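DNA ligase (Archaeoglobus fulgidus, PDB 3GDE) seals nicks in double-stranded DNA in an ATP-dependent reaction, probably serving DNA replication, recombination and repair. Local coordinates at residues L42-L47 against K119-F124; K52-P55 against E59-L62. All coordinates share one frame; numbering follows the deposited sequence.

Contact 1 (L42-L47 against K119-F124)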
ATOM      1  N   LEU A  42     -16.487  15.895  -3.874  1.00 26.43           N
ATOM      2  CA  LEU A  42     -16.410  15.145  -2.610  1.00 25.92           C
ATOM      3  C   LEU A  42     -15.437  13.972  -2.755  1.00 25.62           C
ATOM      4  O   LEU A  42     -14.493  13.838  -1.984  1.00 25.14           O
ATOM      5  CB  LEU A  42     -17.795  14.643  -2.151  1.00 25.36           C
ATOM      6  CG  LEU A  42     -17.792  13.723  -0.901  1.00 26.14           C
ATOM      7  CD1 LEU A  42     -17.170  14.405   0.329  1.00 22.66           C
ATOM      8  CD2 LEU A  42     -19.175  13.165  -0.555  1.00 24.74           C
ATOM      9  N   TYR A  43     -15.681  13.153  -3.774  1.00 25.79           N
ATOM     10  CA  TYR A  43     -14.828  12.031  -4.139  1.00 25.80           C
ATOM     11  C   TYR A  43     -13.374  12.463  -4.263  1.00 25.55           C
ATOM     12  O   TYR A  43     -12.486  11.905  -3.614  1.00 25.35           O
ATOM     13  CB  TYR A  43     -15.315  11.418  -5.457  1.00 25.92           C
ATOM     14  CG  TYR A  43     -14.547  10.195  -5.887  1.00 26.79           C
ATOM     15  CD1 TYR A  43     -14.987   8.914  -5.538  1.00 26.84           C
ATOM     16  CD2 TYR A  43     -13.375  10.315  -6.642  1.00 25.97           C
ATOM     17  CE1 TYR A  43     -14.279   7.779  -5.933  1.00 27.59           C
ATOM     18  CE2 TYR A  43     -12.660   9.194  -7.040  1.00 27.74           C
ATOM     19  CZ  TYR A  43     -13.114   7.925  -6.679  1.00 27.95           C
ATOM     20  OH  TYR A  43     -12.401   6.813  -7.075  1.00 28.17           O
ATOM     21  N   ASP A  44     -13.130  13.471  -5.086  1.00 25.56           N
ATOM     22  CA  ASP A  44     -11.772  13.950  -5.290  1.00 25.87           C
ATOM     23  C   ASP A  44     -11.130  14.471  -4.003  1.00 25.18           C
ATOM     24  O   ASP A  44      -9.976  14.164  -3.727  1.00 25.46           O
ATOM     25  CB  ASP A  44     -11.737  15.015  -6.386  1.00 26.26           C
ATOM     26  CG  ASP A  44     -11.921  14.432  -7.769  1.00 28.39           C
ATOM     27  OD1 ASP A  44     -11.612  13.236  -7.977  1.00 28.28           O
ATOM     28  OD2 ASP A  44     -12.376  15.180  -8.663  1.00 33.07           O
ATOM     29  N   VAL A  45     -11.877  15.227  -3.206  1.00 24.12           N
ATOM     30  CA  VAL A  45     -11.326  15.784  -1.960  1.00 23.75           C
ATOM     31  C   VAL A  45     -10.902  14.669  -0.984  1.00 23.31           C
ATOM     32  O   VAL A  45      -9.858  14.769  -0.340  1.00 23.02           O
ATOM     33  CB  VAL A  45     -12.314  16.808  -1.299  1.00 23.63           C
ATOM     34  CG1 VAL A  45     -11.947  17.104   0.156  1.00 24.47           C
ATOM     35  CG2 VAL A  45     -12.330  18.089  -2.085  1.00 23.34           C
ATOM     36  N   VAL A  46     -11.708  13.611  -0.894  1.00 22.65           N
ATOM     37  CA  VAL A  46     -11.422  12.516   0.021  1.00 22.50           C
ATOM     38  C   VAL A  46     -10.132  11.788  -0.400  1.00 22.29           C
ATOM     39  O   VAL A  46      -9.248  11.542   0.430  1.00 21.53           O
ATOM     40  CB  VAL A  46     -12.627  11.542   0.179  1.00 22.55           C
ATOM     41  CG1 VAL A  46     -12.212  10.279   0.915  1.00 20.91           C
ATOM     42  CG2 VAL A  46     -13.760  12.231   0.931  1.00 21.80           C
ATOM     43  N   LEU A  47     -10.030  11.471  -1.689  1.00 22.12           N
ATOM     44  CA  LEU A  47      -8.792  10.938  -2.244  1.00 22.39           C
ATOM     45  C   LEU A  47      -7.627  11.902  -2.037  1.00 21.96           C
ATOM     46  O   LEU A  47      -6.655  11.550  -1.365  1.00 21.65           O
ATOM     47  CB  LEU A  47      -8.957  10.572  -3.722  1.00 22.23           C
ATOM     48  CG  LEU A  47      -9.313   9.104  -3.979  1.00 24.38           C
ATOM     49  CD1 LEU A  47     -10.710   8.766  -3.489  1.00 24.43           C
ATOM     50  CD2 LEU A  47      -9.146   8.724  -5.460  1.00 25.19           C
ATOM     51  N   LYS A 119     -10.866  20.404 -13.191  1.00 25.56           N
ATOM     52  CA  LYS A 119      -9.732  20.545 -14.105  1.00 25.54           C
ATOM     53  C   LYS A 119      -8.487  19.764 -13.662  1.00 25.25           C
ATOM     54  O   LYS A 119      -7.814  19.153 -14.500  1.00 25.65           O
ATOM     55  CB  LYS A 119      -9.362  22.011 -14.334  1.00 25.55           C
ATOM     56  CG  LYS A 119      -8.576  22.224 -15.633  1.00 27.44           C
ATOM     57  CD  LYS A 119      -7.477  23.256 -15.484  1.00 28.03           C
ATOM     58  CE  LYS A 119      -7.433  24.169 -16.710  1.00 30.53           C
ATOM     59  NZ  LYS A 119      -8.340  25.367 -16.514  1.00 30.81           N
ATOM     60  N   VAL A 120      -8.183  19.788 -12.365  1.00 24.53           N
ATOM     61  CA  VAL A 120      -7.075  18.994 -11.812  1.00 24.72           C
ATOM     62  C   VAL A 120      -7.277  17.500 -12.105  1.00 24.76           C
ATOM     63  O   VAL A 120      -6.385  16.829 -12.604  1.00 24.48           O
ATOM     64  CB  VAL A 120      -6.891  19.218 -10.283  1.00 24.21           C
ATOM     65  CG1 VAL A 120      -5.899  18.224  -9.707  1.00 23.60           C
ATOM     66  CG2 VAL A 120      -6.419  20.635 -10.011  1.00 23.93           C
ATOM     67  N   ARG A 121      -8.468  17.009 -11.795  1.00 25.42           N
ATOM     68  CA  ARG A 121      -8.859  15.637 -12.087  1.00 26.39           C
ATOM     69  C   ARG A 121      -8.721  15.279 -13.575  1.00 26.34           C
ATOM     70  O   ARG A 121      -8.181  14.231 -13.898  1.00 26.39           O
ATOM     71  CB  ARG A 121     -10.296  15.420 -11.643  1.00 25.96           C
ATOM     72  CG  ARG A 121     -10.838  14.055 -11.962  1.00 27.31           C
ATOM     73  CD  ARG A 121     -10.592  13.169 -10.771  1.00 29.43           C
ATOM     74  NE  ARG A 121      -9.557  12.195 -11.030  1.00 29.34           N
ATOM     75  CZ  ARG A 121      -8.947  11.475 -10.097  1.00 29.25           C
ATOM     76  NH1 ARG A 121      -9.240  11.628  -8.816  1.00 27.67           N
ATOM     77  NH2 ARG A 121      -8.018  10.608 -10.464  1.00 31.26           N
ATOM     78  N   GLU A 122      -9.207  16.154 -14.456  1.00 26.84           N
ATOM     79  CA  GLU A 122      -9.178  15.917 -15.913  1.00 27.89           C
ATOM     80  C   GLU A 122      -7.750  15.876 -16.445  1.00 26.82           C
ATOM     81  O   GLU A 122      -7.405  14.984 -17.210  1.00 26.98           O
ATOM     82  CB  GLU A 122      -9.969  16.986 -16.686  1.00 28.61           C
ATOM     83  CG  GLU A 122     -11.385  17.255 -16.176  1.00 33.92           C
ATOM     84  CD  GLU A 122     -12.451  16.291 -16.707  1.00 41.05           C
ATOM     85  OE1 GLU A 122     -13.649  16.612 -16.509  1.00 43.53           O
ATOM     86  OE2 GLU A 122     -12.112  15.233 -17.311  1.00 43.64           O
ATOM     87  N   THR A 123      -6.938  16.846 -16.031  1.00 26.05           N
ATOM     88  CA  THR A 123      -5.523  16.914 -16.396  1.00 25.69           C
ATOM     89  C   THR A 123      -4.753  15.673 -15.919  1.00 25.40           C
ATOM     90  O   THR A 123      -3.956  15.104 -16.675  1.00 24.97           O
ATOM     91  CB  THR A 123      -4.880  18.189 -15.820  1.00 25.64           C
ATOM     92  OG1 THR A 123      -5.714  19.310 -16.142  1.00 26.24           O
ATOM     93  CG2 THR A 123      -3.472  18.401 -16.388  1.00 24.73           C
ATOM     94  N   PHE A 124      -5.010  15.263 -14.670  1.00 25.31           N
ATOM     95  CA  PHE A 124      -4.459  14.008 -14.108  1.00 24.88           C
ATOM     96  C   PHE A 124      -4.848  12.764 -14.904  1.00 25.16           C
ATOM     97  O   PHE A 124      -3.989  11.921 -15.193  1.00 25.33           O
ATOM     98  CB  PHE A 124      -4.855  13.828 -12.638  1.00 24.56           C
ATOM     99  CG  PHE A 124      -4.054  14.675 -11.674  1.00 24.78           C
ATOM    100  CD1 PHE A 124      -4.364  14.686 -10.322  1.00 24.92           C
ATOM    101  CD2 PHE A 124      -3.003  15.475 -12.119  1.00 25.68           C
ATOM    102  CE1 PHE A 124      -3.623  15.455  -9.415  1.00 24.32           C
ATOM    103  CE2 PHE A 124      -2.271  16.257 -11.223  1.00 25.98           C
ATOM    104  CZ  PHE A 124      -2.582  16.239  -9.869  1.00 24.07           C
TER
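Within the helical N-terminal DNA ligase domain, helices 39-49 and 117-129 are joined by a salt bridge between Asp44 and Arg121. Their CA atoms stand 7.6 Å apart, and the two segments bury just 131 Å² between them. Arg121 NH1 donates a nearly straight hydrogen bond to Asp44 OD1, 3.0 Å long with an angle of 166° at the hydrogen. OD1 lies close to the guanidinium plane, at its edge, whereas NH1 reaches that oxygen from above the carboxylate plane; the two flat groups are turned 34° against each other. Arg121 sets out with CG anti to the backbone N (chi1 177°) and then bends twice, so that its methylene stem runs past the carboxylate before NH1 turns back to it. CD comes unusually close to Asp44 OD1, at 3.0 Å. Leu47 CD2 adds a looser, oblique contact at 4.4 Å from Arg121 NH1. Asp44 OD2 is paired with Arg118, and the two arginines would be expected to keep this buried carboxylate ionised. A leucine in place of Arg121 would probably leave Asp44 OD1 without its charged mate and Val53 O without the N-H it receives from NH2. Behind the bridge, Tyr43 and Val46 rest on helix 200-216, while across it Val120 and Phe124 pack on helix 152-162 and Thr123 on helix 135-149.

Contact 2 (K52-P55 against E59-L62)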
ATOM      1  N   LYS A  52      -3.665  10.647  -2.446  1.00 27.07           N
ATOM      2  CA  LYS A  52      -3.971   9.691  -3.522  1.00 27.93           C
ATOM      3  C   LYS A  52      -4.720  10.359  -4.662  1.00 27.75           C
ATOM      4  O   LYS A  52      -5.612  11.186  -4.445  1.00 27.45           O
ATOM      5  CB  LYS A  52      -4.864   8.540  -3.026  1.00 27.81           C
ATOM      6  CG  LYS A  52      -4.241   7.526  -2.073  1.00 29.79           C
ATOM      7  CD  LYS A  52      -5.328   6.503  -1.678  1.00 30.25           C
ATOM      8  CE  LYS A  52      -4.940   5.674  -0.465  1.00 33.49           C
ATOM      9  NZ  LYS A  52      -4.784   6.493   0.794  1.00 36.01           N
ATOM     10  N   VAL A  53      -4.383   9.956  -5.877  1.00 28.08           N
ATOM     11  CA  VAL A  53      -5.118  10.372  -7.060  1.00 28.42           C
ATOM     12  C   VAL A  53      -5.987   9.202  -7.551  1.00 28.81           C
ATOM     13  O   VAL A  53      -7.126   9.408  -7.996  1.00 29.00           O
ATOM     14  CB  VAL A  53      -4.151  10.900  -8.147  1.00 28.23           C
ATOM     15  CG1 VAL A  53      -4.887  11.279  -9.403  1.00 28.36           C
ATOM     16  CG2 VAL A  53      -3.351  12.091  -7.615  1.00 28.46           C
ATOM     17  N   TYR A  54      -5.442   7.987  -7.454  1.00 29.15           N
ATOM     18  CA  TYR A  54      -6.149   6.747  -7.798  1.00 30.19           C
ATOM     19  C   TYR A  54      -5.994   5.738  -6.672  1.00 31.30           C
ATOM     20  O   TYR A  54      -5.000   5.771  -5.964  1.00 31.70           O
ATOM     21  CB  TYR A  54      -5.624   6.132  -9.111  1.00 29.40           C
ATOM     22  CG  TYR A  54      -5.613   7.113 -10.267  1.00 28.64           C
ATOM     23  CD1 TYR A  54      -6.795   7.438 -10.945  1.00 26.71           C
ATOM     24  CD2 TYR A  54      -4.422   7.736 -10.662  1.00 27.51           C
ATOM     25  CE1 TYR A  54      -6.790   8.352 -11.988  1.00 28.04           C
ATOM     26  CE2 TYR A  54      -4.401   8.651 -11.706  1.00 27.08           C
ATOM     27  CZ  TYR A  54      -5.588   8.958 -12.366  1.00 28.45           C
ATOM     28  OH  TYR A  54      -5.570   9.874 -13.391  1.00 28.27           O
ATOM     29  N   PRO A  55      -6.989   4.847  -6.488  1.00 32.96           N
ATOM     30  CA  PRO A  55      -6.789   3.646  -5.661  1.00 33.50           C
ATOM     31  C   PRO A  55      -5.656   2.783  -6.231  1.00 34.57           C
ATOM     32  O   PRO A  55      -5.434   2.782  -7.440  1.00 34.36           O
ATOM     33  CB  PRO A  55      -8.126   2.919  -5.785  1.00 33.39           C
ATOM     34  CG  PRO A  55      -9.109   3.999  -6.098  1.00 33.21           C
ATOM     35  CD  PRO A  55      -8.371   4.927  -7.002  1.00 32.67           C
ATOM     36  N   GLU A  59      -5.919   0.344 -12.342  1.00 36.63           N
ATOM     37  CA  GLU A  59      -4.789   0.225 -13.268  1.00 37.41           C
ATOM     38  C   GLU A  59      -4.133   1.576 -13.598  1.00 36.68           C
ATOM     39  O   GLU A  59      -2.975   1.606 -13.988  1.00 37.08           O
ATOM     40  CB  GLU A  59      -5.168  -0.543 -14.550  1.00 37.92           C
ATOM     41  CG  GLU A  59      -5.442  -2.042 -14.324  1.00 41.05           C
ATOM     42  CD  GLU A  59      -4.567  -2.955 -15.186  1.00 45.67           C
ATOM     43  OE1 GLU A  59      -3.336  -3.021 -14.931  1.00 46.82           O
ATOM     44  OE2 GLU A  59      -5.116  -3.623 -16.103  1.00 46.62           O
ATOM     45  N   ARG A  60      -4.862   2.676 -13.415  1.00 35.96           N
ATOM     46  CA  ARG A  60      -4.317   4.026 -13.639  1.00 35.36           C
ATOM     47  C   ARG A  60      -3.289   4.468 -12.587  1.00 35.04           C
ATOM     48  O   ARG A  60      -3.528   4.366 -11.386  1.00 34.63           O
ATOM     49  CB  ARG A  60      -5.440   5.063 -13.743  1.00 35.25           C
ATOM     50  CG  ARG A  60      -6.299   4.941 -15.000  1.00 34.76           C
ATOM     51  CD  ARG A  60      -7.522   5.842 -14.927  1.00 35.00           C
ATOM     52  NE  ARG A  60      -8.372   5.491 -13.798  1.00 35.76           N
ATOM     53  CZ  ARG A  60      -9.440   6.178 -13.401  1.00 37.73           C
ATOM     54  NH1 ARG A  60      -9.816   7.279 -14.039  1.00 37.92           N
ATOM     55  NH2 ARG A  60     -10.141   5.753 -12.355  1.00 38.57           N
ATOM     56  N   GLU A  61      -2.142   4.939 -13.075  1.00 34.69           N
ATOM     57  CA  GLU A  61      -1.098   5.593 -12.284  1.00 35.09           C
ATOM     58  C   GLU A  61      -0.739   6.886 -13.014  1.00 33.62           C
ATOM     59  O   GLU A  61      -0.702   6.891 -14.249  1.00 33.40           O
ATOM     60  CB  GLU A  61       0.165   4.731 -12.262  1.00 35.09           C
ATOM     61  CG  GLU A  61       0.271   3.699 -11.160  1.00 37.45           C
ATOM     62  CD  GLU A  61       1.613   2.968 -11.202  1.00 38.38           C
ATOM     63  OE1 GLU A  61       1.784   2.087 -12.092  1.00 42.40           O
ATOM     64  OE2 GLU A  61       2.497   3.284 -10.356  1.00 41.32           O
ATOM     65  N   LEU A  62      -0.453   7.962 -12.273  1.00 32.28           N
ATOM     66  CA  LEU A  62       0.040   9.209 -12.880  1.00 31.39           C
ATOM     67  C   LEU A  62       1.353   9.004 -13.653  1.00 31.03           C
ATOM     68  O   LEU A  62       1.490   9.474 -14.780  1.00 31.06           O
ATOM     69  CB  LEU A  62       0.244  10.323 -11.837  1.00 30.81           C
ATOM     70  CG  LEU A  62      -0.846  11.338 -11.470  1.00 30.31           C
ATOM     71  CD1 LEU A  62      -0.228  12.502 -10.678  1.00 27.42           C
ATOM     72  CD2 LEU A  62      -1.662  11.848 -12.683  1.00 26.83           C
TER
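Tyr54 and Arg60 face each other across two loop segments that run in roughly opposite directions, their CA atoms 6.7 Å apart, while Val53 and Leu62 lie further off at 7.9 Å between CA atoms. No hydrogen bond joins 52-55 to 59-62, so the pairing rests on packing, largely of the Tyr54 ring, with 275 Å² buried. The Tyr54 ring is the centre. Arg60 CB sits over the middle of one face, 3.8 Å from the ring centroid and 8° off its normal, a CH-pi contact. A bend at chi3 (-61°) brings the guanidinium round to the CE1 side of the same ring, where Tyr54 CE1 lies over one guanidinium face, 3.7 Å from Arg60 CZ. The planes are 45° apart, so the group leans on the ring instead of lying flat along it. Arg60 NH2 is held by a salt bridge to Asp58. On the same ring face, toward the CD2 edge, Arg60 O approaches Tyr54 CD2 to 3.6 Å. Leu62 closes the inner end, with CD2 at 4.3 Å from Tyr54 CE2 and CD1 at 4.4 Å from Val53 CG2. The opposite ring face is covered by CG1 of Val53. The whole loop, between helices 39-49 and 66-77, lies against helix 117-129: Tyr54 OH bonds to Asp125 and its ring packs on Ala128, while Val53 and Leu62 also touch helix 152-162.

In the fold
From the N terminus the chain runs through helix 39-49, which supplies 42-47, and then enters the loop to helix 66-77. There contact 2 closes a very short loop, with three residues between its segments. Contact 1 closes a far longer one, 71 residues of mainly helical chain that ends in helix 117-129, and contact 2 lies wholly within it. The centres are about 11 Å apart. Arg121 serves both: its NH1 belongs to contact 1, while NH2 probably donates to Val53 O at 2.9 Å. Leu47 CD2 also packs on Val53 O. Together the contacts tie helix 39-49 and the loop after it to helix 117-129 in the N-terminal domain.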